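PDB 4N0P: pilus assembly protein CpaE from Caulobacter crescentus, which probably takes part in pilus assembly, the whole protein probably binding and hydrolysing ATP and this chain being its receiver-like domain. Local coordinates for residues 64-68 with 69-73; 29-32 with 33-36; 83-86 with 87-90. All coordinates share one frame; numbering follows the deposited sequence.

Contact 1 of 3, residues 64-68 with 69-73; sequences DYYQN and QPTPS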
ATOM      1  N   ASP A  64      -6.554   4.515 -12.868  1.00 27.19           N
ATOM      2  CA  ASP A  64      -6.521   5.557 -13.890  0.50 26.78           C
ATOM      3  C   ASP A  64      -5.097   6.092 -14.096  1.00 30.43           C
ATOM      4  O   ASP A  64      -4.664   6.230 -15.245  1.00 31.32           O
ATOM      5  CB  ASP A  64      -7.485   6.705 -13.528  0.50 28.04           C
ATOM      6  CG  ASP A  64      -8.945   6.298 -13.442  0.50 40.65           C
ATOM      7  OD1 ASP A  64      -9.356   5.385 -14.193  0.50 42.07           O
ATOM      8  OD2 ASP A  64      -9.678   6.900 -12.631  0.50 47.25           O
ATOM      9  N   TYR A  65      -4.368   6.382 -12.985  1.00 25.92           N
ATOM     10  CA  TYR A  65      -2.995   6.930 -12.978  1.00 24.30           C
ATOM     11  C   TYR A  65      -2.025   6.074 -13.811  1.00 27.81           C
ATOM     12  O   TYR A  65      -1.182   6.621 -14.524  1.00 27.79           O
ATOM     13  CB  TYR A  65      -2.450   7.017 -11.517  1.00 25.72           C
ATOM     14  CG  TYR A  65      -1.263   7.939 -11.357  1.00 25.55           C
ATOM     15  CD1 TYR A  65       0.041   7.462 -11.484  1.00 25.57           C
ATOM     16  CD2 TYR A  65      -1.434   9.276 -11.005  1.00 27.61           C
ATOM     17  CE1 TYR A  65       1.140   8.318 -11.386  1.00 21.81           C
ATOM     18  CE2 TYR A  65      -0.337  10.139 -10.886  1.00 28.23           C
ATOM     19  CZ  TYR A  65       0.943   9.662 -11.111  1.00 30.99           C
ATOM     20  OH  TYR A  65       2.010  10.525 -10.988  1.00 29.47           O
ATOM     21  N   TYR A  66      -2.090   4.741 -13.641  1.00 23.53           N
ATOM     22  CA  TYR A  66      -1.113   3.839 -14.256  1.00 23.55           C
ATOM     23  C   TYR A  66      -1.461   3.391 -15.676  1.00 29.64           C
ATOM     24  O   TYR A  66      -0.719   2.614 -16.273  1.00 27.04           O
ATOM     25  CB  TYR A  66      -0.829   2.644 -13.338  1.00 22.89           C
ATOM     26  CG  TYR A  66      -0.226   3.090 -12.014  1.00 19.89           C
ATOM     27  CD1 TYR A  66       0.968   3.824 -11.974  1.00 20.19           C
ATOM     28  CD2 TYR A  66      -0.842   2.777 -10.805  1.00 20.54           C
ATOM     29  CE1 TYR A  66       1.529   4.238 -10.759  1.00 20.11           C
ATOM     30  CE2 TYR A  66      -0.300   3.210  -9.581  1.00 20.67           C
ATOM     31  CZ  TYR A  66       0.883   3.936  -9.570  1.00 21.20           C
ATOM     32  OH  TYR A  66       1.431   4.339  -8.379  1.00 21.28           O
ATOM     33  N   GLN A  67      -2.547   3.947 -16.254  1.00 31.09           N
ATOM     34  CA  GLN A  67      -2.862   3.668 -17.657  1.00 32.65           C
ATOM     35  C   GLN A  67      -1.762   4.262 -18.522  1.00 42.47           C
ATOM     36  O   GLN A  67      -1.336   3.630 -19.487  1.00 45.26           O
ATOM     37  CB  GLN A  67      -4.227   4.261 -18.055  1.00 33.50           C
ATOM     38  CG  GLN A  67      -5.422   3.624 -17.340  1.00 35.59           C
ATOM     39  CD  GLN A  67      -5.506   2.131 -17.511  1.00 46.07           C
ATOM     40  OE1 GLN A  67      -5.371   1.596 -18.624  1.00 43.47           O
ATOM     41  NE2 GLN A  67      -5.701   1.423 -16.399  1.00 32.81           N
ATOM     42  N   ASN A  68      -1.268   5.447 -18.114  1.00 39.93           N
ATOM     43  CA  ASN A  68      -0.235   6.220 -18.795  1.00 41.34           C
ATOM     44  C   ASN A  68       1.135   6.308 -18.055  1.00 43.27           C
ATOM     45  O   ASN A  68       2.144   6.515 -18.736  1.00 45.22           O
ATOM     46  CB  ASN A  68      -0.747   7.621 -19.078  1.00 49.96           C
ATOM     47  CG  ASN A  68      -1.364   8.321 -17.891  1.00 84.54           C
ATOM     48  OD1 ASN A  68      -0.661   8.833 -17.020  1.00 83.21           O
ATOM     49  ND2 ASN A  68      -2.693   8.394 -17.857  1.00 76.27           N
ATOM     50  N   GLN A  69       1.192   6.163 -16.709  1.00 34.04           N
ATOM     51  CA  GLN A  69       2.474   6.210 -15.994  1.00 31.38           C
ATOM     52  C   GLN A  69       2.934   4.799 -15.552  1.00 28.46           C
ATOM     53  O   GLN A  69       2.092   3.955 -15.218  1.00 26.58           O
ATOM     54  CB  GLN A  69       2.427   7.123 -14.748  1.00 32.82           C
ATOM     55  CG  GLN A  69       2.502   8.625 -14.999  1.00 34.65           C
ATOM     56  CD  GLN A  69       3.810   9.109 -15.576  1.00 43.83           C
ATOM     57  OE1 GLN A  69       3.925   9.341 -16.777  1.00 40.73           O
ATOM     58  NE2 GLN A  69       4.806   9.309 -14.738  1.00 35.98           N
ATOM     59  N   PRO A  70       4.253   4.533 -15.499  1.00 24.59           N
ATOM     60  CA  PRO A  70       4.702   3.222 -14.977  1.00 24.86           C
ATOM     61  C   PRO A  70       4.537   3.137 -13.454  1.00 24.88           C
ATOM     62  O   PRO A  70       4.480   4.178 -12.771  1.00 23.66           O
ATOM     63  CB  PRO A  70       6.174   3.169 -15.366  1.00 27.01           C
ATOM     64  CG  PRO A  70       6.621   4.619 -15.354  1.00 30.95           C
ATOM     65  CD  PRO A  70       5.399   5.404 -15.850  1.00 26.65           C
ATOM     66  N   THR A  71       4.402   1.894 -12.921  1.00 19.09           N
ATOM     67  CA  THR A  71       4.213   1.740 -11.482  1.00 19.28           C
ATOM     68  C   THR A  71       5.567   1.862 -10.728  1.00 22.30           C
ATOM     69  O   THR A  71       6.607   1.413 -11.255  1.00 20.91           O
ATOM     70  CB  THR A  71       3.513   0.422 -11.143  1.00 20.27           C
ATOM     71  OG1 THR A  71       4.170  -0.636 -11.827  1.00 21.25           O
ATOM     72  CG2 THR A  71       2.031   0.415 -11.527  1.00 23.04           C
ATOM     73  N   PRO A  72       5.540   2.433  -9.479  1.00 21.56           N
ATOM     74  CA  PRO A  72       6.767   2.558  -8.675  1.00 20.77           C
ATOM     75  C   PRO A  72       7.109   1.218  -7.990  1.00 21.78           C
ATOM     76  O   PRO A  72       6.413   0.226  -8.196  1.00 19.84           O
ATOM     77  CB  PRO A  72       6.369   3.627  -7.637  1.00 23.54           C
ATOM     78  CG  PRO A  72       4.939   3.326  -7.369  1.00 26.76           C
ATOM     79  CD  PRO A  72       4.383   3.005  -8.752  1.00 21.94           C
ATOM     80  N   SER A  73       8.097   1.216  -7.060  1.00 18.98           N
ATOM     81  CA  SER A  73       8.466   0.004  -6.329  1.00 18.78           C
ATOM     82  C   SER A  73       7.292  -0.563  -5.529  1.00 21.26           C
ATOM     83  O   SER A  73       7.085  -1.774  -5.501  1.00 20.56           O
ATOM     84  CB  SER A  73       9.623   0.294  -5.360  1.00 20.40           C
ATOM     85  OG  SER A  73      10.576   1.215  -5.879  1.00 23.69           O
TER
HETATM   86  O   HOH W   1       4.322   9.256 -11.694  1.00 32.78           O

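Contact 2 of 3, residues 29-32 with 33-36; sequences CARP and ETAA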
ATOM      1  N   CYS A  29      -4.809   6.961  -1.188  1.00 26.68           N
ATOM      2  CA  CYS A  29      -5.704   6.807  -0.029  1.00 27.53           C
ATOM      3  C   CYS A  29      -7.109   7.248  -0.352  1.00 31.56           C
ATOM      4  O   CYS A  29      -7.324   8.099  -1.211  1.00 31.61           O
ATOM      5  CB  CYS A  29      -5.168   7.571   1.179  1.00 28.28           C
ATOM      6  SG  CYS A  29      -3.415   7.271   1.513  1.00 32.25           S
ATOM      7  N   ALA A  30      -8.049   6.721   0.398  1.00 28.03           N
ATOM      8  CA  ALA A  30      -9.465   7.081   0.250  1.00 28.24           C
ATOM      9  C   ALA A  30      -9.993   7.701   1.538  1.00 33.25           C
ATOM     10  O   ALA A  30     -11.070   8.319   1.522  1.00 33.71           O
ATOM     11  CB  ALA A  30     -10.282   5.839  -0.114  1.00 29.33           C
ATOM     12  N   ARG A  31      -9.260   7.523   2.668  1.00 27.74           N
ATOM     13  CA  ARG A  31      -9.666   8.047   3.974  1.00 26.15           C
ATOM     14  C   ARG A  31      -8.631   9.026   4.512  1.00 28.58           C
ATOM     15  O   ARG A  31      -7.430   8.736   4.441  1.00 25.03           O
ATOM     16  CB  ARG A  31      -9.886   6.915   4.987  1.00 26.14           C
ATOM     17  CG  ARG A  31     -11.016   5.991   4.588  1.00 34.86           C
ATOM     18  CD  ARG A  31     -11.134   4.787   5.489  1.00 49.72           C
ATOM     19  NE  ARG A  31     -11.800   3.685   4.782  1.00 65.77           N
ATOM     20  CZ  ARG A  31     -13.120   3.501   4.718  1.00 87.50           C
ATOM     21  NH1 ARG A  31     -13.946   4.331   5.349  1.00 78.24           N
ATOM     22  NH2 ARG A  31     -13.621   2.472   4.045  1.00 73.68           N
ATOM     23  N   PRO A  32      -9.063  10.159   5.105  1.00 27.28           N
ATOM     24  CA  PRO A  32      -8.092  11.133   5.639  1.00 27.38           C
ATOM     25  C   PRO A  32      -7.191  10.561   6.732  1.00 28.49           C
ATOM     26  O   PRO A  32      -6.020  10.936   6.807  1.00 25.86           O
ATOM     27  CB  PRO A  32      -8.988  12.238   6.224  1.00 29.47           C
ATOM     28  CG  PRO A  32     -10.280  12.102   5.533  1.00 34.78           C
ATOM     29  CD  PRO A  32     -10.454  10.641   5.262  1.00 30.14           C
ATOM     30  N   GLU A  33      -7.706   9.639   7.562  1.00 23.74           N
ATOM     31  CA  GLU A  33      -6.909   9.014   8.629  1.00 24.76           C
ATOM     32  C   GLU A  33      -5.768   8.167   8.034  1.00 25.15           C
ATOM     33  O   GLU A  33      -4.684   8.116   8.612  1.00 24.04           O
ATOM     34  CB  GLU A  33      -7.771   8.158   9.588  1.00 27.30           C
ATOM     35  CG  GLU A  33      -8.765   7.222   8.909  1.00 41.00           C
ATOM     36  CD  GLU A  33     -10.175   7.766   8.807  1.00 69.29           C
ATOM     37  OE1 GLU A  33     -10.354   8.839   8.189  1.00 36.85           O
ATOM     38  OE2 GLU A  33     -11.105   7.104   9.322  1.00 77.15           O
ATOM     39  N   THR A  34      -6.016   7.517   6.880  1.00 22.38           N
ATOM     40  CA  THR A  34      -4.989   6.698   6.234  1.00 21.93           C
ATOM     41  C   THR A  34      -3.904   7.611   5.650  1.00 23.99           C
ATOM     42  O   THR A  34      -2.725   7.322   5.822  1.00 22.76           O
ATOM     43  CB  THR A  34      -5.635   5.824   5.158  1.00 30.35           C
ATOM     44  OG1 THR A  34      -6.652   5.028   5.773  1.00 26.46           O
ATOM     45  CG2 THR A  34      -4.613   4.951   4.402  1.00 29.47           C
ATOM     46  N   ALA A  35      -4.308   8.715   4.967  1.00 23.02           N
ATOM     47  CA  ALA A  35      -3.349   9.662   4.381  1.00 23.56           C
ATOM     48  C   ALA A  35      -2.446  10.225   5.468  1.00 24.35           C
ATOM     49  O   ALA A  35      -1.241  10.220   5.293  1.00 24.10           O
ATOM     50  CB  ALA A  35      -4.095  10.798   3.657  1.00 25.05           C
ATOM     51  N   ALA A  36      -3.021  10.617   6.616  1.00 21.69           N
ATOM     52  CA  ALA A  36      -2.267  11.176   7.752  1.00 22.57           C
ATOM     53  C   ALA A  36      -1.273  10.163   8.337  1.00 24.97           C
ATOM     54  O   ALA A  36      -0.136  10.521   8.623  1.00 24.39           O
ATOM     55  CB  ALA A  36      -3.227  11.648   8.837  1.00 24.05           C
TER

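Contact 3 of 3, residues 83-86 with 87-90; sequences AQRL and LHLL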
ATOM      1  N   ALA A  83     -15.473  -5.021  -0.406  1.00 44.81           N
ATOM      2  CA  ALA A  83     -14.703  -6.154  -0.889  1.00 44.05           C
ATOM      3  C   ALA A  83     -14.886  -6.483  -2.377  1.00 46.00           C
ATOM      4  O   ALA A  83     -13.874  -6.659  -3.064  1.00 44.59           O
ATOM      5  CB  ALA A  83     -15.000  -7.385  -0.053  1.00 44.89           C
ATOM      6  N   GLN A  84     -16.135  -6.568  -2.885  1.00 41.83           N
ATOM      7  CA  GLN A  84     -16.364  -6.932  -4.291  0.60 41.15           C
ATOM      8  C   GLN A  84     -15.757  -5.905  -5.258  1.00 42.18           C
ATOM      9  O   GLN A  84     -15.106  -6.290  -6.224  1.00 41.35           O
ATOM     10  CB  GLN A  84     -17.867  -7.134  -4.580  0.60 42.78           C
ATOM     11  CG  GLN A  84     -18.185  -7.714  -5.971  0.60 62.73           C
ATOM     12  CD  GLN A  84     -17.505  -9.034  -6.265  0.60 88.44           C
ATOM     13  OE1 GLN A  84     -17.680 -10.030  -5.557  0.60 87.09           O
ATOM     14  NE2 GLN A  84     -16.705  -9.066  -7.319  0.60 82.06           N
ATOM     15  N   ARG A  85     -15.947  -4.604  -4.986  1.00 36.41           N
ATOM     16  CA  ARG A  85     -15.411  -3.542  -5.834  1.00 34.48           C
ATOM     17  C   ARG A  85     -13.870  -3.508  -5.735  1.00 33.81           C
ATOM     18  O   ARG A  85     -13.192  -3.312  -6.747  1.00 31.55           O
ATOM     19  CB  ARG A  85     -16.037  -2.192  -5.438  1.00 38.13           C
ATOM     20  CG  ARG A  85     -15.640  -1.032  -6.341  1.00 46.30           C
ATOM     21  CD  ARG A  85     -16.480  -0.888  -7.597  1.00 49.11           C
ATOM     22  NE  ARG A  85     -16.124   0.369  -8.256  1.00 62.82           N
ATOM     23  CZ  ARG A  85     -15.848   0.498  -9.549  1.00 77.46           C
ATOM     24  NH1 ARG A  85     -15.924  -0.550 -10.361  1.00 63.29           N
ATOM     25  NH2 ARG A  85     -15.513   1.682 -10.045  1.00 67.63           N
ATOM     26  N   LEU A  86     -13.332  -3.757  -4.528  1.00 29.01           N
ATOM     27  CA  LEU A  86     -11.882  -3.809  -4.303  1.00 27.75           C
ATOM     28  C   LEU A  86     -11.264  -4.900  -5.191  1.00 31.44           C
ATOM     29  O   LEU A  86     -10.310  -4.637  -5.921  1.00 29.87           O
ATOM     30  CB  LEU A  86     -11.571  -4.054  -2.794  1.00 27.99           C
ATOM     31  CG  LEU A  86     -10.127  -4.471  -2.436  1.00 31.79           C
ATOM     32  CD1 LEU A  86      -9.174  -3.373  -2.719  1.00 32.58           C
ATOM     33  CD2 LEU A  86     -10.008  -4.829  -0.969  1.00 35.96           C
ATOM     34  N   LEU A  87     -11.824  -6.104  -5.169  1.00 31.26           N
ATOM     35  CA  LEU A  87     -11.250  -7.191  -5.962  1.00 30.80           C
ATOM     36  C   LEU A  87     -11.325  -6.933  -7.460  1.00 37.59           C
ATOM     37  O   LEU A  87     -10.324  -7.140  -8.154  1.00 37.71           O
ATOM     38  CB  LEU A  87     -11.896  -8.523  -5.585  1.00 30.24           C
ATOM     39  CG  LEU A  87     -11.567  -8.932  -4.164  1.00 33.19           C
ATOM     40  CD1 LEU A  87     -12.551  -9.963  -3.641  1.00 33.86           C
ATOM     41  CD2 LEU A  87     -10.119  -9.353  -4.036  1.00 34.00           C
ATOM     42  N   HIS A  88     -12.454  -6.402  -7.951  1.00 37.01           N
ATOM     43  CA  HIS A  88     -12.588  -6.073  -9.371  1.00 38.73           C
ATOM     44  C   HIS A  88     -11.543  -5.010  -9.804  1.00 39.27           C
ATOM     45  O   HIS A  88     -10.894  -5.131 -10.847  1.00 40.14           O
ATOM     46  CB  HIS A  88     -14.017  -5.577  -9.656  1.00 42.23           C
ATOM     47  CG  HIS A  88     -14.198  -5.054 -11.049  1.00 48.22           C
ATOM     48  ND1 HIS A  88     -14.241  -5.908 -12.143  1.00 51.22           N
ATOM     49  CD2 HIS A  88     -14.334  -3.778 -11.484  1.00 52.14           C
ATOM     50  CE1 HIS A  88     -14.384  -5.126 -13.205  1.00 51.78           C
ATOM     51  NE2 HIS A  88     -14.450  -3.836 -12.860  1.00 52.36           N
ATOM     52  N   LEU A  89     -11.365  -3.983  -8.976  1.00 33.03           N
ATOM     53  CA  LEU A  89     -10.407  -2.924  -9.279  1.00 31.03           C
ATOM     54  C   LEU A  89      -8.972  -3.433  -9.194  1.00 31.95           C
ATOM     55  O   LEU A  89      -8.130  -2.967  -9.958  1.00 30.29           O
ATOM     56  CB  LEU A  89     -10.618  -1.730  -8.353  1.00 30.84           C
ATOM     57  CG  LEU A  89     -11.877  -0.881  -8.602  1.00 35.35           C
ATOM     58  CD1 LEU A  89     -12.194  -0.039  -7.399  1.00 36.64           C
ATOM     59  CD2 LEU A  89     -11.713   0.001  -9.792  1.00 37.51           C
ATOM     60  N   LEU A  90      -8.696  -4.417  -8.312  1.00 29.11           N
ATOM     61  CA  LEU A  90      -7.344  -5.002  -8.220  1.00 29.28           C
ATOM     62  C   LEU A  90      -6.996  -5.775  -9.497  1.00 34.72           C
ATOM     63  O   LEU A  90      -5.840  -5.740  -9.933  1.00 34.53           O
ATOM     64  CB  LEU A  90      -7.170  -5.884  -6.977  1.00 29.01           C
ATOM     65  CG  LEU A  90      -7.012  -5.132  -5.656  1.00 31.63           C
ATOM     66  CD1 LEU A  90      -7.087  -6.071  -4.510  1.00 30.19           C
ATOM     67  CD2 LEU A  90      -5.696  -4.372  -5.579  1.00 33.67           C
TER

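Contact 1 of 3, residues 64-68 with 69-73
Tyr66 turns one face of its ring to the methyl group of Thr71 at the point where, in this receiver-like alpha/beta fold, helix 58-65 runs out into the loop before strand 74-77. Thr71 CG2 stands 3.6 Å from the centroid of the Tyr66 ring and 15° off its normal, a CH-pi contact in which the two side chains cross at about a right angle. Gln69 O approaches the same ring at its edge, in plane, 3.4 Å from Tyr66 CD1. Pro72 crosses the phenol end, its CD 3.7 Å from Tyr66 CE1. Both polar ends are held outside the loop: Tyr66 OH is hydrogen-bonded to His26 on strand 24-28, and Thr71 OG1 to Thr101 and to the backbone N of Asp98. Between the backbones, Gln69 N donates to Tyr65 O (3.3 Å), an i to i-4 bond that closes the turn after the helix has ended. Tyr65 swings its ring away from its own backbone N (chi1 -162°) and brings CE1 to 3.8 Å from Gln69 CB. Ring and amide stand nearly perpendicular, 85° apart, and one water joins their polar ends, 2.7 Å from Tyr65 OH and 3.1 Å from Gln69 NE2.

Contact 2 of 3, residues 29-32 with 33-36
Arg31 O is gripped by two backbone N-H groups of the following turn. Ala35 N makes the straighter bond (3.2 Å to Arg31 O, 165° at the hydrogen), nearly in line with the carbonyl, whereas Thr34 N gives a weak, bent one (3.1 Å to Arg31 O, 126°). One residue on, Ala36 N donates to Pro32 O at 3.0 Å, and the regular i to i-4 pattern is under way. This is the first turn of helix 32-42, with Arg31 at the N-cap and Pro32 opening the helix, a place where its lack of an N-H costs no helical bond. The turn follows strand 24-28 of the receiver-like fold. From the loop before it, Cys29 aims SG at the helix, 3.7 Å from Ala35 CA and 3.9 Å from Thr34 CG2, and Val54 of the neighbouring strand 51-55 packs on both Cys29 and Ala35. Glu78, just beyond strand 74-77, ties loop to helix: one carboxylate oxygen takes the N-H groups of Ala30 and Arg31, the other bonds Thr34 OG1, which Gln129 NE2 also reaches. On the outer side Glu33 folds back, its CG between its own N and carbonyl carbon (chi1 46°) and the chain bent again at chi2, bringing OE1 alongside Pro32, 3.4 Å from Pro32 CD. The extended Arg31 leads its guanidinium elsewhere, with NH1 5.6 Å from Glu33 OE2 and no salt bridge.

Contact 3 of 3, residues 83-86 with 87-90
Leu89 packs back on Arg85 one turn earlier in helix 83-94, the connecting helix of the beta-alpha-beta unit between strands 74-77 and 102-107. Starting at its root, Leu89 CB lies 3.4 Å from Arg85 O, the same carbonyl that accepts the bond from Leu89 N at 3.0 Å. Because CG sits beside the backbone N (chi1 -72°), it too rests against this oxygen, 3.3 Å from Arg85 O. The chain then forks: Leu89 CD1 meets the aliphatic stem at 3.7 Å from Arg85 CG, and CD2 rises over one face of the guanidinium, 4.2 Å from Arg85 CZ. A bend at chi2 (85°) brings the arginine's polar end back to lie across this leucine and past His88, whose ring plane is only 22° from that of the guanidinium. Next to Leu89, Leu86 and Leu90 run side by side, pointing the same way; all three leucines pack on Leu59 of helix 58-65, and Leu86 and Leu90 also reach Leu114 and Leu118 of helix 112-120. Leu90 N closes the helical bond to Leu86 O at 2.9 Å, and at the tips the methyl carbons Leu86 CD1 and Leu90 CD1 stand 3.9 Å apart.

Along the chain the order is contact 2, contact 1, contact 3. Their centres form a nearly even triangle, 18 to 20 Å on a side, and none touches another; the nearest atoms of contacts 1 and 3 are about 7 Å apart. All three belong to connections of one five-stranded parallel sheet. Contact 2 leaves strand 24-28 at the C-terminal edge of the sheet, where receiver domains usually keep their functional site, though none is established here. Contact 1 leads into the central strand 74-77 at the N-terminal edge. Helix 58-65, which ends in contact 1, packs against helix 83-94, which follows that strand and carries contact 3.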